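Local coordinates for putative acyl-CoA dehydrogenase (Burkholderia xenovorans, PDB 5JSC), which belongs to the acyl-CoA dehydrogenase family and binds flavin-adenine dinucleotide in an assembly of four copies, at residues Leu304-Met307 / Ala308-Asp312; Met337-Trp340 / His341-Gly345; Gly361-Ser364 / Gly365-Val368. One frame throughout, in Å; residues are numbered along the deposited sequence. Where two conformers were deposited one is given.

How the contacts relate
All three contacts are local and follow one another along the C-terminal helical part of an acyl-CoA dehydrogenase fold. Contact 1 is a run of helix 298-325 and contact 2 a run of the next helix, 332-356; their centres lie about 13 Å apart, and T310 CG2 of the first packs on G345 CA of the second at 3.5 Å. Both also reach the same sulfate ion and pack on the second subunit. Contact 3 stands apart, its centre about 21 Å from that of contact 1 and about 23 Å from that of contact 2, in the turn that starts helix 367-376. There V362 touches flavin-adenine dinucleotide, and the third subunit adjoins it, so the series spans two different subunit interfaces.

Contact 1. Residues Leu304-Met307 / Ala308-Asp312; sequences LAQM and ALTID. With SO4 (sulfate ion), chain P.
A308 N begins the contact by donating to L304 O over 2.9 Å, the first of four successive i to i+4 backbone bonds that define this run as regular alpha helix. The methyl of A308 stays beside the preceding turn, CB lying 3.6 Å from A305 O. L309 N makes the next bond, to A305 O, while the L309 side chain borders the sulfate: CG is 3.7 Å from sulfate O1, and CD2 comes within 4.0 Å of Q306 OE1.

T310 carries the polar part of the contact. Its N donates almost straight to Q306 O (N-H...O 169°), and its hydroxyl, set anti to the carbonyl carbon (chi1 -68°), has two acceptors close by, roughly at right angles to each other: Q306 OE1 at 3.0 Å and sulfate O3 at 2.7 Å from OG1. Q306 comes over from the previous turn because CG leaves anti to its backbone N and the chain then bends at chi2 (64°), so the two side chains meet at a slant.

I311 N closes the series on M307 O, and I311 CG1 lies against that same oxygen at 3.4 Å. Beyond it, D312 turns to the subunit interface, where OD2 forms a salt bridge with R320 of the second subunit.

The sulfate, probably brought by the crystallisation liquor, is also hydrogen-bonded by S313 OG and by H341 NE2 of the second subunit, and H341 of the same chain approaches it weakly. A small anion thus fits where hydroxyls from one helix and imidazoles from two chains converge, and the single proton of the T310 hydroxyl can serve either the ion or its own helix's amide.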
loop_
_atom_site.group_PDB
_atom_site.type_symbol
_atom_site.label_atom_id
_atom_site.label_comp_id
_atom_site.label_asym_id
_atom_site.label_seq_id
_atom_site.Cartn_x
_atom_site.Cartn_y
_atom_site.Cartn_z
ATOM N N LEU C 304 -10.000 -10.168 -6.874
ATOM C CA LEU C 304 -10.662 -9.884 -8.144
ATOM C C LEU C 304 -11.331 -8.520 -8.099
ATOM O O LEU C 304 -11.286 -7.765 -9.079
ATOM C CB LEU C 304 -11.699 -10.969 -8.453
ATOM C CG LEU C 304 -11.164 -12.365 -8.772
ATOM C CD1 LEU C 304 -12.297 -13.392 -8.827
ATOM C CD2 LEU C 304 -10.364 -12.362 -10.073
ATOM N N ALA C 305 -11.965 -8.189 -6.967
ATOM C CA ALA C 305 -12.633 -6.895 -6.832
ATOM C C ALA C 305 -11.649 -5.751 -7.009
ATOM O O ALA C 305 -11.944 -4.772 -7.707
ATOM C CB ALA C 305 -13.324 -6.790 -5.474
ATOM N N GLN C 306 -10.468 -5.864 -6.389
ATOM C CA GLN C 306 -9.479 -4.798 -6.495
ATOM C C GLN C 306 -8.917 -4.712 -7.903
ATOM O O GLN C 306 -8.654 -3.609 -8.403
ATOM C CB GLN C 306 -8.353 -5.008 -5.478
ATOM C CG GLN C 306 -7.234 -3.962 -5.619
ATOM C CD GLN C 306 -7.684 -2.535 -5.315
ATOM O OE1 GLN C 306 -7.714 -1.663 -6.203
ATOM N NE2 GLN C 306 -8.006 -2.278 -4.055
ATOM N N MET C 307 -8.743 -5.861 -8.564
ATOM C CA MET C 307 -8.336 -5.838 -9.967
ATOM C C MET C 307 -9.341 -5.050 -10.793
ATOM O O MET C 307 -8.967 -4.170 -11.579
ATOM C CB MET C 307 -8.195 -7.266 -10.498
ATOM C CG MET C 307 -7.042 -8.036 -9.847
ATOM S SD MET C 307 -7.151 -9.821 -10.086
ATOM C CE MET C 307 -6.829 -9.915 -11.843
ATOM N N ALA C 308 -10.630 -5.330 -10.594
ATOM C CA ALA C 308 -11.678 -4.654 -11.354
ATOM C C ALA C 308 -11.764 -3.173 -11.004
ATOM O O ALA C 308 -12.003 -2.332 -11.884
ATOM C CB ALA C 308 -13.017 -5.342 -11.101
ATOM N N LEU C 309 -11.594 -2.835 -9.725
ATOM C CA LEU C 309 -11.605 -1.433 -9.313
ATOM C C LEU C 309 -10.469 -0.663 -9.976
ATOM O O LEU C 309 -10.669 0.433 -10.517
ATOM C CB LEU C 309 -11.497 -1.350 -7.788
ATOM C CG LEU C 309 -11.465 0.068 -7.203
ATOM C CD1 LEU C 309 -12.740 0.820 -7.584
ATOM C CD2 LEU C 309 -11.283 0.021 -5.683
ATOM N N THR C 310 -9.264 -1.234 -9.945
ATOM C CA THR C 310 -8.122 -0.591 -10.585
ATOM C C THR C 310 -8.361 -0.413 -12.078
ATOM O O THR C 310 -8.040 0.642 -12.643
ATOM C CB THR C 310 -6.858 -1.407 -10.315
ATOM O OG1 THR C 310 -6.556 -1.303 -8.921
ATOM C CG2 THR C 310 -5.687 -0.883 -11.123
ATOM N N ILE C 311 -8.956 -1.417 -12.727
ATOM C CA ILE C 311 -9.249 -1.310 -14.155
ATOM C C ILE C 311 -10.246 -0.190 -14.426
ATOM O O ILE C 311 -10.064 0.606 -15.362
ATOM C CB ILE C 311 -9.737 -2.664 -14.699
ATOM C CG1 ILE C 311 -8.530 -3.582 -14.901
ATOM C CG2 ILE C 311 -10.533 -2.488 -16.019
ATOM C CD1 ILE C 311 -8.893 -5.032 -15.109
ATOM N N ASP C 312 -11.310 -0.098 -13.625
ATOM C CA ASP C 312 -12.304 0.945 -13.897
ATOM C C ASP C 312 -11.747 2.332 -13.610
ATOM O O ASP C 312 -11.995 3.271 -14.373
ATOM C CB ASP C 312 -13.586 0.696 -13.100
ATOM C CG ASP C 312 -14.530 -0.251 -13.812
ATOM O OD1 ASP C 312 -14.085 -0.931 -14.772
ATOM O OD2 ASP C 312 -15.714 -0.322 -13.413
HETATM S S SO4 P . -7.398 1.997 -7.479
HETATM O O1 SO4 P . -8.571 2.073 -8.352
HETATM O O2 SO4 P . -6.937 3.351 -7.171
HETATM O O3 SO4 P . -6.323 1.264 -8.163
HETATM O O4 SO4 P . -7.793 1.335 -6.234
#

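Contact 2. Residues Met337-Trp340 / His341-Gly345; sequences MAKW and HASEG. With SO4 (sulfate ion), chain P.
S343 and K339 make the densest hydrogen bonding here, because one carbonyl oxygen receives two donors from a single residue. S343 N reaches K339 O in the ordinary i to i+4 manner at 3.1 Å, and S343 OG reaches the same oxygen at 2.7 Å. The hydroxyl can do this since chi1 (61°) sets OG between the backbone N and the carbonyl carbon, folded back on the preceding turn. The other backbone bonds, H341 N to M337 O, A342 N to A338 O and E344 N to W340 O, have lengths of 2.9 to 3.0 Å and continue the helix on each side.

One water joins the K339 and S343 side chains: it accepts from K339 NZ at 2.9 Å and donates to S343 OG at 2.8 Å.

Nonpolar contact is made by E344, whose CG meets W340 CD1 at 3.8 Å, at the edge of the indole and near its plane. The ring and carboxylate planes stand 69° apart.

The sulfate lies at the edge of the H341 imidazole. H341 NE2 gives sulfate O2 a weak bond of 3.3 Å, doubtful since H341 has two conformers; the same ion is bonded by H341 NE2 of the second subunit.

Outside the run, K339 NZ has its strongest partner in G383 O and also bonds L378 O and Y381 O, while H341 ND1 bonds S314 OG. E344 OE1 makes a salt bridge with R379 NE and a hydrogen bond with T385 OG1. The run belongs to the packed helical C-terminal domain of the acyl-CoA dehydrogenase fold, where three helices surround it: A338, K339, A342 and S343 pack on helix 250-286, M337, H341 and A342 on helix 298-325, and M337, K339 and W340 on helix 385-405.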
loop_
_atom_site.group_PDB
_atom_site.type_symbol
_atom_site.label_atom_id
_atom_site.label_comp_id
_atom_site.label_asym_id
_atom_site.label_seq_id
_atom_site.Cartn_x
_atom_site.Cartn_y
_atom_site.Cartn_z
ATOM N N MET C 337 -1.559 11.860 -15.220
ATOM C CA MET C 337 -2.325 11.083 -14.245
ATOM C C MET C 337 -2.724 9.727 -14.810
ATOM O O MET C 337 -2.600 8.696 -14.136
ATOM C CB MET C 337 -3.587 11.834 -13.839
ATOM C CG MET C 337 -3.494 12.713 -12.659
ATOM S SD MET C 337 -5.201 13.030 -12.147
ATOM C CE MET C 337 -4.857 14.256 -10.882
ATOM N N ALA C 338 -3.252 9.717 -16.036
ATOM C CA ALA C 338 -3.714 8.472 -16.639
ATOM C C ALA C 338 -2.559 7.508 -16.853
ATOM O O ALA C 338 -2.671 6.316 -16.550
ATOM C CB ALA C 338 -4.414 8.765 -17.962
ATOM N N LYS C 339 -1.441 8.011 -17.398
ATOM C CA LYS C 339 -0.298 7.151 -17.690
ATOM C C LYS C 339 0.259 6.550 -16.405
ATOM O O LYS C 339 0.521 5.346 -16.327
ATOM C CB LYS C 339 0.767 7.965 -18.441
ATOM C CG LYS C 339 1.850 7.147 -19.156
ATOM C CD LYS C 339 3.024 6.810 -18.255
ATOM C CE LYS C 339 4.109 6.055 -19.013
ATOM N NZ LYS C 339 5.285 5.713 -18.135
ATOM N N TRP C 340 0.435 7.387 -15.388
ATOM C CA TRP C 340 0.875 6.938 -14.072
ATOM C C TRP C 340 -0.053 5.868 -13.509
ATOM O O TRP C 340 0.377 4.749 -13.191
ATOM C CB TRP C 340 0.943 8.172 -13.165
ATOM C CG TRP C 340 1.024 7.987 -11.674
ATOM C CD1 TRP C 340 1.342 6.857 -10.972
ATOM C CD2 TRP C 340 0.791 9.010 -10.707
ATOM N NE1 TRP C 340 1.308 7.124 -9.616
ATOM C CE2 TRP C 340 0.975 8.443 -9.437
ATOM C CE3 TRP C 340 0.439 10.366 -10.798
ATOM C CZ2 TRP C 340 0.800 9.174 -8.268
ATOM C CZ3 TRP C 340 0.266 11.087 -9.633
ATOM C CH2 TRP C 340 0.457 10.494 -8.385
ATOM N N HIS C 341 -1.340 6.189 -13.372
ATOM C CA HIS C 341 -2.268 5.288 -12.687
ATOM C C HIS C 341 -2.456 3.987 -13.458
ATOM O O HIS C 341 -2.474 2.892 -12.875
ATOM C CB HIS C 341 -3.613 5.994 -12.502
ATOM C CG HIS C 341 -4.598 5.232 -11.675
ATOM N ND1 HIS C 341 -5.292 4.139 -12.151
ATOM C CD2 HIS C 341 -5.037 5.437 -10.411
ATOM C CE1 HIS C 341 -6.092 3.686 -11.203
ATOM N NE2 HIS C 341 -5.961 4.459 -10.139
ATOM N N ALA C 342 -2.634 4.084 -14.772
ATOM C CA ALA C 342 -2.937 2.868 -15.522
ATOM C C ALA C 342 -1.731 1.938 -15.591
ATOM O O ALA C 342 -1.889 0.717 -15.552
ATOM C CB ALA C 342 -3.441 3.225 -16.923
ATOM N N SER C 343 -0.515 2.484 -15.703
ATOM C CA SER C 343 0.651 1.606 -15.790
ATOM C C SER C 343 0.967 0.984 -14.436
ATOM O O SER C 343 1.234 -0.225 -14.349
ATOM C CB SER C 343 1.865 2.368 -16.333
ATOM O OG SER C 343 2.228 3.450 -15.487
ATOM N N GLU C 344 0.924 1.786 -13.365
ATOM C CA GLU C 344 1.154 1.227 -12.035
ATOM C C GLU C 344 0.046 0.265 -11.652
ATOM O O GLU C 344 0.305 -0.789 -11.055
ATOM C CB GLU C 344 1.261 2.337 -10.991
ATOM C CG GLU C 344 2.501 3.218 -11.123
ATOM C CD GLU C 344 3.790 2.493 -10.774
ATOM O OE1 GLU C 344 4.828 2.802 -11.393
ATOM O OE2 GLU C 344 3.773 1.617 -9.872
ATOM N N GLY C 345 -1.195 0.612 -11.998
ATOM C CA GLY C 345 -2.313 -0.257 -11.684
ATOM C C GLY C 345 -2.271 -1.557 -12.462
ATOM O O GLY C 345 -2.537 -2.629 -11.909
HETATM S S SO4 P . -7.398 1.997 -7.479
HETATM O O1 SO4 P . -8.571 2.073 -8.352
HETATM O O2 SO4 P . -6.937 3.351 -7.171
HETATM O O3 SO4 P . -6.323 1.264 -8.163
HETATM O O4 SO4 P . -7.793 1.335 -6.234
HETATM O O HOH W 1 4.317 5.241 -15.492
#

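Contact 3. Residues Gly361-Ser364 / Gly365-Val368; sequences GVQS and GTAV
Q363 and T366 bracket a type II beta turn that leads straight into helix 367-376, with T366 at its N-cap. Q363 O is the central acceptor and is gripped twice: T366 N closes the turn at 3.2 Å, its N-H pointing well at the oxygen (165°), and T366 OG1 donates at 3.0 Å from within the carbonyl plane. A chi1 of 65° turns the T366 hydroxyl back toward that oxygen. As an acceptor, OG1 caps the helix start through a weak bond from E369 N, and a further weak bond relates the same hydroxyl to M360 O. E369 also accepts from G365 N with OE1. The positive phi of G365 (87°) brings the place of a CB up against S364 O, which accounts for glycine at this corner.

V362 and S364 form backbone hydrogen bonds with the third subunit, and V362 also touches flavin-adenine dinucleotide. Apolar contact completes the turn. The Q363 and T366 side chains cross at about a right angle, T366 CG2 lying 3.8 Å from Q363 CB, and V368 CG2 rests 3.7 Å from G361 CA.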
loop_
_atom_site.group_PDB
_atom_site.type_symbol
_atom_site.label_atom_id
_atom_site.label_comp_id
_atom_site.label_asym_id
_atom_site.label_seq_id
_atom_site.Cartn_x
_atom_site.Cartn_y
_atom_site.Cartn_z
ATOM N N GLY C 361 1.424 -19.535 -13.235
ATOM C CA GLY C 361 1.582 -18.103 -13.425
ATOM C C GLY C 361 2.978 -17.672 -13.834
ATOM O O GLY C 361 3.137 -16.579 -14.398
ATOM N N VAL C 362 3.998 -18.483 -13.547
ATOM C CA VAL C 362 5.360 -18.174 -13.968
ATOM C C VAL C 362 5.834 -19.112 -15.067
ATOM O O VAL C 362 7.015 -19.096 -15.423
ATOM C CB VAL C 362 6.350 -18.178 -12.783
ATOM C CG1 VAL C 362 6.032 -17.052 -11.795
ATOM C CG2 VAL C 362 6.383 -19.542 -12.074
ATOM N N GLN C 363 4.942 -19.931 -15.622
ATOM C CA GLN C 363 5.330 -20.827 -16.700
ATOM C C GLN C 363 5.470 -20.030 -17.993
ATOM O O GLN C 363 4.579 -19.252 -18.353
ATOM C CB GLN C 363 4.307 -21.947 -16.861
ATOM C CG GLN C 363 4.670 -22.934 -17.947
ATOM C CD GLN C 363 3.674 -24.066 -18.055
ATOM O OE1 GLN C 363 2.532 -23.951 -17.608
ATOM N NE2 GLN C 363 4.103 -25.167 -18.648
ATOM N N SER C 364 6.589 -20.227 -18.684
ATOM C CA SER C 364 6.900 -19.427 -19.859
ATOM C C SER C 364 5.814 -19.568 -20.911
ATOM O O SER C 364 5.374 -20.678 -21.226
ATOM C CB SER C 364 8.248 -19.851 -20.442
ATOM O OG SER C 364 9.272 -19.645 -19.493
ATOM N N GLY C 365 5.379 -18.433 -21.449
ATOM C CA GLY C 365 4.445 -18.421 -22.548
ATOM C C GLY C 365 2.983 -18.461 -22.166
ATOM O O GLY C 365 2.131 -18.319 -23.050
ATOM N N THR C 366 2.653 -18.665 -20.892
ATOM C CA THR C 366 1.264 -18.479 -20.494
ATOM C C THR C 366 0.912 -17.000 -20.581
ATOM O O THR C 366 1.781 -16.124 -20.513
ATOM C CB THR C 366 1.016 -18.973 -19.070
ATOM O OG1 THR C 366 1.764 -18.159 -18.163
ATOM C CG2 THR C 366 1.446 -20.427 -18.918
ATOM N N ALA C 367 -0.383 -16.722 -20.720
ATOM C CA ALA C 367 -0.813 -15.339 -20.897
ATOM C C ALA C 367 -0.333 -14.454 -19.751
ATOM O O ALA C 367 0.214 -13.367 -19.980
ATOM C CB ALA C 367 -2.336 -15.274 -21.042
ATOM N N VAL C 368 -0.497 -14.910 -18.505
ATOM C CA VAL C 368 -0.165 -14.018 -17.398
ATOM C C VAL C 368 1.348 -13.879 -17.235
ATOM O O VAL C 368 1.828 -12.815 -16.832
ATOM C CB VAL C 368 -0.843 -14.467 -16.084
ATOM C CG1 VAL C 368 -2.366 -14.437 -16.235
ATOM C CG2 VAL C 368 -0.348 -15.847 -15.622
#